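Local coordinates for protein colicin-D (Escherichia coli, PDB 5ZNM) that kills Escherichia coli and close relatives as a plasmid-encoded toxin that stops protein synthesis, its central and C-terminal tRNase domains making up this chain, at residues A[124-135]-A[276-287]; A[46-57]-A[60-70]. One frame throughout, in Å; residues are numbered along the deposited sequence.

Contact 1: residues A[124-135]-A[276-287]; sequences LEAMFSLSAQML and AVYVMLNDPLDS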
loop_
_atom_site.group_PDB
_atom_site.type_symbol
_atom_site.label_atom_id
_atom_site.label_comp_id
_atom_site.label_asym_id
_atom_site.label_seq_id
_atom_site.Cartn_x
_atom_site.Cartn_y
_atom_site.Cartn_z
ATOM N N LEU A 124 -19.417 -16.016 8.878
ATOM C CA LEU A 124 -18.324 -15.131 8.489
ATOM C C LEU A 124 -17.212 -15.937 7.823
ATOM O O LEU A 124 -16.646 -16.844 8.442
ATOM C CB LEU A 124 -17.819 -14.397 9.734
ATOM C CG LEU A 124 -16.689 -13.373 9.773
ATOM C CD1 LEU A 124 -15.318 -14.045 9.822
ATOM C CD2 LEU A 124 -16.793 -12.397 8.603
ATOM N N GLU A 125 -16.893 -15.608 6.572
ATOM C CA GLU A 125 -15.797 -16.247 5.855
ATOM C C GLU A 125 -14.746 -15.201 5.488
ATOM O O GLU A 125 -15.034 -14.003 5.419
ATOM C CB GLU A 125 -16.305 -16.988 4.600
ATOM C CG GLU A 125 -17.390 -18.063 4.909
ATOM C CD GLU A 125 -17.641 -19.022 3.738
ATOM O OE1 GLU A 125 -17.060 -18.823 2.658
ATOM O OE2 GLU A 125 -18.408 -19.988 3.895
ATOM N N ALA A 126 -13.514 -15.666 5.249
ATOM C CA ALA A 126 -12.379 -14.770 5.048
ATOM C C ALA A 126 -11.430 -15.325 3.993
ATOM O O ALA A 126 -11.356 -16.535 3.757
ATOM C CB ALA A 126 -11.609 -14.524 6.354
ATOM N N MET A 127 -10.659 -14.415 3.394
ATOM C CA MET A 127 -9.846 -14.739 2.231
ATOM C C MET A 127 -8.642 -13.811 2.225
ATOM O O MET A 127 -8.800 -12.591 2.301
ATOM C CB MET A 127 -10.659 -14.582 0.940
ATOM C CG MET A 127 -9.894 -14.894 -0.338
ATOM S SD MET A 127 -10.990 -14.881 -1.787
ATOM C CE MET A 127 -11.552 -13.186 -1.732
ATOM N N PHE A 128 -7.453 -14.394 2.165
ATOM C CA PHE A 128 -6.196 -13.657 2.198
ATOM C C PHE A 128 -5.397 -14.006 0.954
ATOM O O PHE A 128 -5.324 -15.177 0.570
ATOM C CB PHE A 128 -5.392 -14.011 3.460
ATOM C CG PHE A 128 -4.137 -13.195 3.632
ATOM C CD1 PHE A 128 -4.201 -11.877 4.057
ATOM C CD2 PHE A 128 -2.896 -13.745 3.366
ATOM C CE1 PHE A 128 -3.040 -11.120 4.213
ATOM C CE2 PHE A 128 -1.731 -12.989 3.523
ATOM C CZ PHE A 128 -1.808 -11.681 3.942
ATOM N N SER A 129 -4.811 -13.001 0.304
ATOM C CA SER A 129 -4.160 -13.269 -0.973
ATOM C C SER A 129 -2.949 -12.369 -1.148
ATOM O O SER A 129 -2.926 -11.230 -0.670
ATOM C CB SER A 129 -5.116 -13.081 -2.158
ATOM O OG SER A 129 -5.637 -11.765 -2.161
ATOM N N LEU A 130 -1.941 -12.901 -1.836
ATOM C CA LEU A 130 -0.709 -12.172 -2.109
ATOM C C LEU A 130 -0.015 -12.841 -3.280
ATOM O O LEU A 130 -0.381 -13.942 -3.691
ATOM C CB LEU A 130 0.230 -12.130 -0.899
ATOM C CG LEU A 130 0.459 -13.334 0.029
ATOM C CD1 LEU A 130 0.503 -14.658 -0.663
ATOM C CD2 LEU A 130 1.752 -13.136 0.810
ATOM N N SER A 131 1.026 -12.179 -3.783
ATOM C CA SER A 131 1.736 -12.704 -4.943
ATOM C C SER A 131 2.297 -14.088 -4.655
ATOM O O SER A 131 2.908 -14.328 -3.605
ATOM C CB SER A 131 2.855 -11.754 -5.354
ATOM O OG SER A 131 2.300 -10.571 -5.915
ATOM N N ALA A 132 2.076 -15.005 -5.590
ATOM C CA ALA A 132 2.489 -16.386 -5.382
ATOM C C ALA A 132 3.975 -16.568 -5.616
ATOM O O ALA A 132 4.582 -17.471 -5.035
ATOM C CB ALA A 132 1.711 -17.318 -6.309
ATOM N N GLN A 133 4.571 -15.734 -6.470
ATOM C CA GLN A 133 5.963 -15.942 -6.850
ATOM C C GLN A 133 6.892 -15.772 -5.660
ATOM O O GLN A 133 7.926 -16.439 -5.581
ATOM C CB GLN A 133 6.336 -14.986 -7.986
ATOM C CG GLN A 133 7.761 -15.104 -8.503
ATOM C CD GLN A 133 8.136 -16.513 -8.952
ATOM O OE1 GLN A 133 7.391 -17.182 -9.680
ATOM N NE2 GLN A 133 9.314 -16.960 -8.533
ATOM N N MET A 134 6.527 -14.920 -4.705
ATOM C CA MET A 134 7.386 -14.745 -3.541
ATOM C C MET A 134 7.331 -15.927 -2.581
ATOM O O MET A 134 8.125 -15.962 -1.634
ATOM C CB MET A 134 7.023 -13.461 -2.793
ATOM C CG MET A 134 5.618 -13.440 -2.229
ATOM S SD MET A 134 5.401 -12.116 -1.020
ATOM C CE MET A 134 3.858 -11.392 -1.571
ATOM N N LEU A 135 6.425 -16.884 -2.788
ATOM C CA LEU A 135 6.351 -18.074 -1.952
ATOM C C LEU A 135 6.780 -19.327 -2.692
ATOM O O LEU A 135 6.615 -20.434 -2.169
ATOM C CB LEU A 135 4.935 -18.262 -1.419
ATOM C CG LEU A 135 4.259 -16.968 -0.982
ATOM C CD1 LEU A 135 2.854 -17.286 -0.528
ATOM C CD2 LEU A 135 5.059 -16.284 0.122
ATOM N N ALA A 276 1.002 -14.347 -10.796
ATOM C CA ALA A 276 0.297 -15.384 -10.055
ATOM C C ALA A 276 -0.013 -14.894 -8.643
ATOM O O ALA A 276 0.819 -14.251 -7.996
ATOM C CB ALA A 276 1.134 -16.664 -9.991
ATOM N N VAL A 277 -1.219 -15.202 -8.178
ATOM C CA VAL A 277 -1.715 -14.794 -6.869
ATOM C C VAL A 277 -2.070 -16.054 -6.087
ATOM O O VAL A 277 -2.821 -16.903 -6.579
ATOM C CB VAL A 277 -2.949 -13.883 -7.006
ATOM C CG1 VAL A 277 -3.412 -13.359 -5.652
ATOM C CG2 VAL A 277 -2.676 -12.735 -7.963
ATOM N N TYR A 278 -1.550 -16.165 -4.869
ATOM C CA TYR A 278 -1.859 -17.278 -3.979
ATOM C C TYR A 278 -2.962 -16.828 -3.033
ATOM O O TYR A 278 -2.875 -15.745 -2.449
ATOM C CB TYR A 278 -0.605 -17.720 -3.219
ATOM C CG TYR A 278 -0.837 -18.799 -2.176
ATOM C CD1 TYR A 278 -1.416 -20.019 -2.514
ATOM C CD2 TYR A 278 -0.451 -18.602 -0.855
ATOM C CE1 TYR A 278 -1.615 -21.006 -1.565
ATOM C CE2 TYR A 278 -0.656 -19.593 0.116
ATOM C CZ TYR A 278 -1.237 -20.786 -0.252
ATOM O OH TYR A 278 -1.434 -21.763 0.691
ATOM N N VAL A 279 -4.012 -17.639 -2.909
ATOM C CA VAL A 279 -5.219 -17.256 -2.194
ATOM C C VAL A 279 -5.523 -18.320 -1.142
ATOM O O VAL A 279 -5.438 -19.523 -1.422
ATOM C CB VAL A 279 -6.401 -17.077 -3.168
ATOM C CG1 VAL A 279 -7.644 -16.635 -2.416
ATOM C CG2 VAL A 279 -6.037 -16.055 -4.265
ATOM N N MET A 280 -5.847 -17.880 0.072
ATOM C CA MET A 280 -6.079 -18.779 1.203
ATOM C C MET A 280 -7.420 -18.439 1.827
ATOM O O MET A 280 -7.745 -17.263 2.004
ATOM C CB MET A 280 -4.976 -18.649 2.280
ATOM C CG MET A 280 -3.581 -19.010 1.825
ATOM S SD MET A 280 -2.291 -18.090 2.691
ATOM C CE MET A 280 -1.990 -16.697 1.606
ATOM N N LEU A 281 -8.191 -19.466 2.171
ATOM C CA LEU A 281 -9.509 -19.269 2.742
ATOM C C LEU A 281 -9.545 -19.813 4.165
ATOM O O LEU A 281 -8.647 -20.537 4.603
ATOM C CB LEU A 281 -10.602 -19.929 1.889
ATOM C CG LEU A 281 -11.270 -19.025 0.845
ATOM C CD1 LEU A 281 -10.383 -18.867 -0.352
ATOM C CD2 LEU A 281 -12.637 -19.555 0.429
ATOM N N ASN A 282 -10.567 -19.403 4.906
ATOM C CA ASN A 282 -10.737 -19.936 6.251
ATOM C C ASN A 282 -11.032 -21.429 6.203
ATOM O O ASN A 282 -11.679 -21.935 5.276
ATOM C CB ASN A 282 -11.878 -19.220 6.988
ATOM C CG ASN A 282 -13.200 -19.340 6.268
ATOM O OD1 ASN A 282 -13.448 -18.614 5.299
ATOM N ND2 ASN A 282 -14.062 -20.255 6.732
ATOM N N ASP A 283 -10.544 -22.128 7.220
ATOM C CA ASP A 283 -11.010 -23.479 7.507
ATOM C C ASP A 283 -12.540 -23.499 7.548
ATOM O O ASP A 283 -13.147 -22.600 8.137
ATOM C CB ASP A 283 -10.438 -23.932 8.855
ATOM C CG ASP A 283 -10.656 -25.415 9.131
ATOM O OD1 ASP A 283 -11.823 -25.853 9.243
ATOM O OD2 ASP A 283 -9.650 -26.138 9.276
ATOM N N PRO A 284 -13.200 -24.502 6.942
ATOM C CA PRO A 284 -14.671 -24.545 6.993
ATOM C C PRO A 284 -15.222 -24.460 8.403
ATOM O O PRO A 284 -16.341 -23.972 8.605
ATOM C CB PRO A 284 -15.004 -25.901 6.352
ATOM C CG PRO A 284 -13.848 -26.213 5.502
ATOM C CD PRO A 284 -12.645 -25.609 6.145
ATOM N N LEU A 285 -14.456 -24.895 9.395
ATOM C CA LEU A 285 -14.952 -24.925 10.765
ATOM C C LEU A 285 -14.634 -23.654 11.531
ATOM O O LEU A 285 -15.052 -23.529 12.687
ATOM C CB LEU A 285 -14.373 -26.129 11.515
ATOM C CG LEU A 285 -14.810 -27.524 11.039
ATOM C CD1 LEU A 285 -13.991 -28.603 11.749
ATOM C CD2 LEU A 285 -16.317 -27.748 11.245
ATOM N N ASP A 286 -13.900 -22.719 10.926
ATOM C CA ASP A 286 -13.548 -21.453 11.561
ATOM C C ASP A 286 -14.294 -20.353 10.819
ATOM O O ASP A 286 -13.854 -19.900 9.759
ATOM C CB ASP A 286 -12.038 -21.230 11.544
ATOM C CG ASP A 286 -11.313 -22.140 12.511
ATOM O OD1 ASP A 286 -11.686 -23.325 12.600
ATOM O OD2 ASP A 286 -10.379 -21.678 13.189
ATOM N N SER A 287 -15.401 -19.906 11.405
ATOM C CA SER A 287 -16.365 -19.069 10.704
ATOM C C SER A 287 -16.847 -17.889 11.541
ATOM O O SER A 287 -17.916 -17.338 11.249
ATOM C CB SER A 287 -17.585 -19.896 10.291
ATOM O OG SER A 287 -18.277 -20.345 11.457
HETATM O O HOH W 1 -13.443 -16.673 9.729
HETATM O O HOH W 2 3.514 -13.674 -8.247
#
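The carbonyl oxygen of Ala276 is gripped from two sources: Ala132 N donates to Ala276 O over 2.8 Å in an almost straight bond (179°), from above the carbonyl plane, and a water that also accepts from Gln133 N donates to the same oxygen. From here strands 126-131 and 276-281 run antiparallel, with paired backbone bonds between Leu130 and Tyr278 and between Phe128 and Met280. At the far end Asn282 holds Ala126 by backbone and side chain together: Asn282 N donates to Ala126 O at 3.2 Å, and Asn282 OD1 accepts from Ala126 N at 2.9 Å, the donor standing 43° out of the amide plane. Asn282 ND2 reaches forward to Asp283 O at 2.9 Å and so fixes the flat group. Asp286 N reaches Asp283 O from the opposite face, closing a type I turn. On the sheet face of Phe128, Leu130, Tyr278 and Met280, the methionine lies alongside Phe128 and sets CE at the ring edge, 3.6 Å from Phe128 CD2. Leu130 CD1 meets the edge of the Tyr278 ring, whose hydroxyl bonds to Asp261 and Gly155. On the other face Met127, with CG anti to its backbone N (chi1 180°), lays CG 3.5 Å from Val279 CG1. Two inner strands of the antiparallel sheet, five strands within this chain, are thus paired, leading into an Asx turn in which Asp283 OD1 accepts from Leu285 N.

Contact 2: residues A[46-57]-A[60-70]; sequences GALVLNNTASSV and AMTGTGVWTAA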
loop_
_atom_site.group_PDB
_atom_site.type_symbol
_atom_site.label_atom_id
_atom_site.label_comp_id
_atom_site.label_asym_id
_atom_site.label_seq_id
_atom_site.Cartn_x
_atom_site.Cartn_y
_atom_site.Cartn_z
ATOM N N GLY A 46 -22.862 -12.561 1.611
ATOM C CA GLY A 46 -21.822 -13.572 1.703
ATOM C C GLY A 46 -20.807 -13.539 0.573
ATOM O O GLY A 46 -20.123 -14.538 0.320
ATOM N N ALA A 47 -20.694 -12.403 -0.110
ATOM C CA ALA A 47 -19.760 -12.295 -1.224
ATOM C C ALA A 47 -18.328 -12.179 -0.717
ATOM O O ALA A 47 -18.048 -11.465 0.249
ATOM C CB ALA A 47 -20.100 -11.085 -2.095
ATOM N N LEU A 48 -17.424 -12.908 -1.365
ATOM C CA LEU A 48 -15.985 -12.751 -1.188
ATOM C C LEU A 48 -15.424 -12.258 -2.509
ATOM O O LEU A 48 -15.618 -12.907 -3.542
ATOM C CB LEU A 48 -15.317 -14.068 -0.806
ATOM C CG LEU A 48 -15.464 -14.610 0.609
ATOM C CD1 LEU A 48 -14.917 -16.027 0.609
ATOM C CD2 LEU A 48 -14.692 -13.728 1.589
ATOM N N VAL A 49 -14.734 -11.120 -2.482
ATOM C CA VAL A 49 -14.242 -10.497 -3.703
ATOM C C VAL A 49 -12.721 -10.408 -3.656
ATOM O O VAL A 49 -12.140 -9.959 -2.655
ATOM C CB VAL A 49 -14.856 -9.101 -3.915
ATOM C CG1 VAL A 49 -14.385 -8.492 -5.259
ATOM C CG2 VAL A 49 -16.370 -9.174 -3.818
ATOM N N LEU A 50 -12.092 -10.848 -4.744
ATOM C CA LEU A 50 -10.708 -10.552 -5.082
ATOM C C LEU A 50 -10.669 -9.360 -6.029
ATOM O O LEU A 50 -11.429 -9.308 -7.002
ATOM C CB LEU A 50 -10.048 -11.751 -5.765
ATOM C CG LEU A 50 -9.801 -13.005 -4.944
ATOM C CD1 LEU A 50 -9.630 -14.215 -5.855
ATOM C CD2 LEU A 50 -8.562 -12.772 -4.075
ATOM N N ASN A 51 -9.783 -8.411 -5.763
ATOM C CA ASN A 51 -9.549 -7.322 -6.696
ATOM C C ASN A 51 -8.313 -7.634 -7.525
ATOM O O ASN A 51 -7.344 -8.198 -7.014
ATOM C CB ASN A 51 -9.379 -5.993 -5.957
ATOM C CG ASN A 51 -10.674 -5.499 -5.356
ATOM O OD1 ASN A 51 -11.763 -5.861 -5.820
ATOM N ND2 ASN A 51 -10.568 -4.655 -4.322
ATOM N N ASN A 52 -8.336 -7.269 -8.811
ATOM C CA ASN A 52 -7.152 -7.460 -9.639
ATOM C C ASN A 52 -6.200 -6.257 -9.580
ATOM O O ASN A 52 -5.578 -5.906 -10.578
ATOM C CB ASN A 52 -7.546 -7.789 -11.083
ATOM C CG ASN A 52 -7.870 -9.273 -11.282
ATOM O OD1 ASN A 52 -8.181 -9.717 -12.393
ATOM N ND2 ASN A 52 -7.793 -10.039 -10.211
ATOM N N THR A 53 -6.092 -5.620 -8.420
ATOM C CA THR A 53 -5.029 -4.663 -8.138
ATOM C C THR A 53 -3.674 -5.363 -8.155
ATOM O O THR A 53 -3.414 -6.239 -7.330
ATOM C CB THR A 53 -5.284 -4.051 -6.763
ATOM O OG1 THR A 53 -6.662 -3.650 -6.685
ATOM C CG2 THR A 53 -4.369 -2.850 -6.526
ATOM N N ALA A 54 -2.803 -4.986 -9.084
ATOM C CA ALA A 54 -1.598 -5.782 -9.291
ATOM C C ALA A 54 -0.637 -5.648 -8.114
ATOM O O ALA A 54 -0.515 -4.576 -7.507
ATOM C CB ALA A 54 -0.897 -5.366 -10.583
ATOM N N SER A 55 0.047 -6.750 -7.798
ATOM C CA SER A 55 1.103 -6.767 -6.784
ATOM C C SER A 55 0.580 -6.379 -5.405
ATOM O O SER A 55 1.282 -5.753 -4.620
ATOM C CB SER A 55 2.271 -5.854 -7.176
ATOM O OG SER A 55 2.891 -6.326 -8.366
ATOM N N SER A 56 -0.657 -6.737 -5.091
ATOM C CA SER A 56 -1.270 -6.296 -3.850
ATOM C C SER A 56 -1.450 -7.472 -2.897
ATOM O O SER A 56 -1.506 -8.630 -3.302
ATOM C CB SER A 56 -2.619 -5.617 -4.128
ATOM O OG SER A 56 -3.563 -6.536 -4.686
ATOM N N VAL A 57 -1.507 -7.148 -1.614
ATOM C CA VAL A 57 -1.943 -8.078 -0.573
ATOM C C VAL A 57 -3.360 -7.692 -0.190
ATOM O O VAL A 57 -3.662 -6.504 -0.022
ATOM C CB VAL A 57 -1.007 -8.024 0.651
ATOM C CG1 VAL A 57 -1.511 -8.966 1.763
ATOM C CG2 VAL A 57 0.426 -8.363 0.249
ATOM N N ALA A 60 -10.094 -10.159 2.606
ATOM C CA ALA A 60 -11.519 -9.935 2.436
ATOM C C ALA A 60 -12.269 -10.727 3.491
ATOM O O ALA A 60 -11.879 -11.846 3.839
ATOM C CB ALA A 60 -11.989 -10.332 1.025
ATOM N N MET A 61 -13.330 -10.128 4.013
ATOM C CA MET A 61 -14.188 -10.772 4.999
ATOM C C MET A 61 -15.634 -10.512 4.603
ATOM O O MET A 61 -15.992 -9.372 4.290
ATOM C CB MET A 61 -13.891 -10.235 6.402
ATOM C CG MET A 61 -12.433 -10.411 6.843
ATOM S SD MET A 61 -11.734 -8.982 7.734
ATOM C CE MET A 61 -11.502 -7.816 6.382
ATOM N N THR A 62 -16.455 -11.565 4.580
ATOM C CA THR A 62 -17.867 -11.386 4.251
ATOM C C THR A 62 -18.488 -10.318 5.146
ATOM O O THR A 62 -18.231 -10.263 6.354
ATOM C CB THR A 62 -18.633 -12.704 4.395
ATOM O OG1 THR A 62 -18.423 -13.235 5.704
ATOM C CG2 THR A 62 -18.161 -13.723 3.358
ATOM N N GLY A 63 -19.265 -9.429 4.529
ATOM C CA GLY A 63 -19.968 -8.389 5.247
ATOM C C GLY A 63 -19.164 -7.159 5.620
ATOM O O GLY A 63 -19.753 -6.195 6.128
ATOM N N THR A 64 -17.835 -7.150 5.418
ATOM C CA THR A 64 -17.053 -5.967 5.764
ATOM C C THR A 64 -16.008 -5.589 4.715
ATOM O O THR A 64 -15.080 -4.846 5.036
ATOM C CB THR A 64 -16.322 -6.124 7.108
ATOM O OG1 THR A 64 -15.314 -7.134 6.992
ATOM C CG2 THR A 64 -17.288 -6.494 8.228
ATOM N N GLY A 65 -16.098 -6.092 3.495
ATOM C CA GLY A 65 -15.272 -5.558 2.417
ATOM C C GLY A 65 -13.850 -6.098 2.333
ATOM O O GLY A 65 -13.452 -7.066 2.991
ATOM N N VAL A 66 -13.066 -5.422 1.491
ATOM C CA VAL A 66 -11.711 -5.833 1.142
ATOM C C VAL A 66 -10.722 -4.807 1.678
ATOM O O VAL A 66 -10.885 -3.601 1.458
ATOM C CB VAL A 66 -11.552 -5.988 -0.380
ATOM C CG1 VAL A 66 -10.105 -6.310 -0.735
ATOM C CG2 VAL A 66 -12.501 -7.075 -0.883
ATOM N N TRP A 67 -9.702 -5.293 2.379
ATOM C CA TRP A 67 -8.534 -4.509 2.755
ATOM C C TRP A 67 -7.412 -4.787 1.758
ATOM O O TRP A 67 -7.146 -5.948 1.440
ATOM C CB TRP A 67 -8.100 -4.888 4.171
ATOM C CG TRP A 67 -6.871 -4.183 4.707
ATOM C CD1 TRP A 67 -6.839 -3.023 5.410
ATOM C CD2 TRP A 67 -5.520 -4.645 4.625
ATOM N NE1 TRP A 67 -5.546 -2.724 5.771
ATOM C CE2 TRP A 67 -4.717 -3.706 5.298
ATOM C CE3 TRP A 67 -4.910 -5.763 4.045
ATOM C CZ2 TRP A 67 -3.334 -3.839 5.395
ATOM C CZ3 TRP A 67 -3.543 -5.905 4.152
ATOM C CH2 TRP A 67 -2.764 -4.943 4.827
ATOM N N THR A 68 -6.753 -3.729 1.280
ATOM C CA THR A 68 -5.712 -3.828 0.262
ATOM C C THR A 68 -4.423 -3.178 0.761
ATOM O O THR A 68 -4.456 -2.125 1.408
ATOM C CB THR A 68 -6.161 -3.129 -1.043
ATOM O OG1 THR A 68 -7.358 -3.750 -1.536
ATOM C CG2 THR A 68 -5.085 -3.225 -2.100
ATOM N N ALA A 69 -3.290 -3.809 0.478
ATOM C CA ALA A 69 -1.993 -3.174 0.690
ATOM C C ALA A 69 -1.168 -3.342 -0.571
ATOM O O ALA A 69 -1.055 -4.455 -1.094
ATOM C CB ALA A 69 -1.248 -3.770 1.879
ATOM N N ALA A 70 -0.604 -2.244 -1.065
ATOM C CA ALA A 70 0.264 -2.296 -2.224
ATOM C C ALA A 70 1.403 -1.308 -2.024
ATOM O O ALA A 70 1.281 -0.340 -1.271
ATOM C CB ALA A 70 -0.501 -1.992 -3.526
HETATM O O HOH W 3 -19.722 -9.621 1.683
HETATM O O HOH W 4 -7.742 -3.587 -4.204
#
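Gly46 and Ala47 open the contact by turning their carbonyl oxygens to one methyl, Thr62 CG2, which lies 3.7 Å from Gly46 O; a water joins Ala47 O to Gly63 N. Leu48 crosses the same threonine obliquely, its CD2 3.9 Å from Thr62 CG2, while Thr62 OG1 accepts from Glu125 N. At Val49 the carbonyl oxygen is flanked by methyl groups, Ala60 CB and Val66 CG2, the latter 3.4 Å from Val49 O. Asn51 and Val66 lie alongside with their side chains running opposite ways, Asn51 ND2 4.0 Å from Val66 CG1. The same ND2 donates to a water over 3.0 Å, and that water also bonds Thr53 OG1 and Thr68 OG1, tying three side chains of the two segments together. The oxygen of the Asn51 amide is held by Thr232, and Thr53 OG1 also bonds Gln216 N. A type II turn from Thr53 to Ser56 then reverses the chain, and Ser56 OG donates to Thr53 O at 2.7 Å, bracing the turn from within. A chi1 of 64° turns this OG toward Thr53 O; Ser56 CB itself packs on Thr68 CG2. Val57 finally forms a hydrogen-bonded antiparallel pair with Ala69: Val57 N to Ala69 O and Ala69 N to Val57 O are both 2.8 Å, each in the carbonyl plane. This is a beta hairpin of strands 56-61 and 65-71, with a classic bulge where Thr64 and Gly65 face Met61, and strand 49-51 passing alongside.

In the fold
Both contacts are largely buried and meet in one antiparallel sheet, where strand 126-131 of contact 1 neighbours strand 56-61 of contact 2; their centres lie about 11 Å apart. Backbone pairs Met127 O with Ala60 N (2.8 Å) and Glu125 O with Thr62 N (2.9 Å), probable hydrogen bonds, stitch them together. Contact 1 joins inner strands by regular backbone bonding between segments distant in sequence. Contact 2 is local and lies toward one margin, relying more on methyl-to-carbonyl packing and bridging waters, and its strand 49-51 belongs to a second, mixed sheet. At that margin Ala70 pairs with a strand of the second subunit, continuing the sheet across the interface.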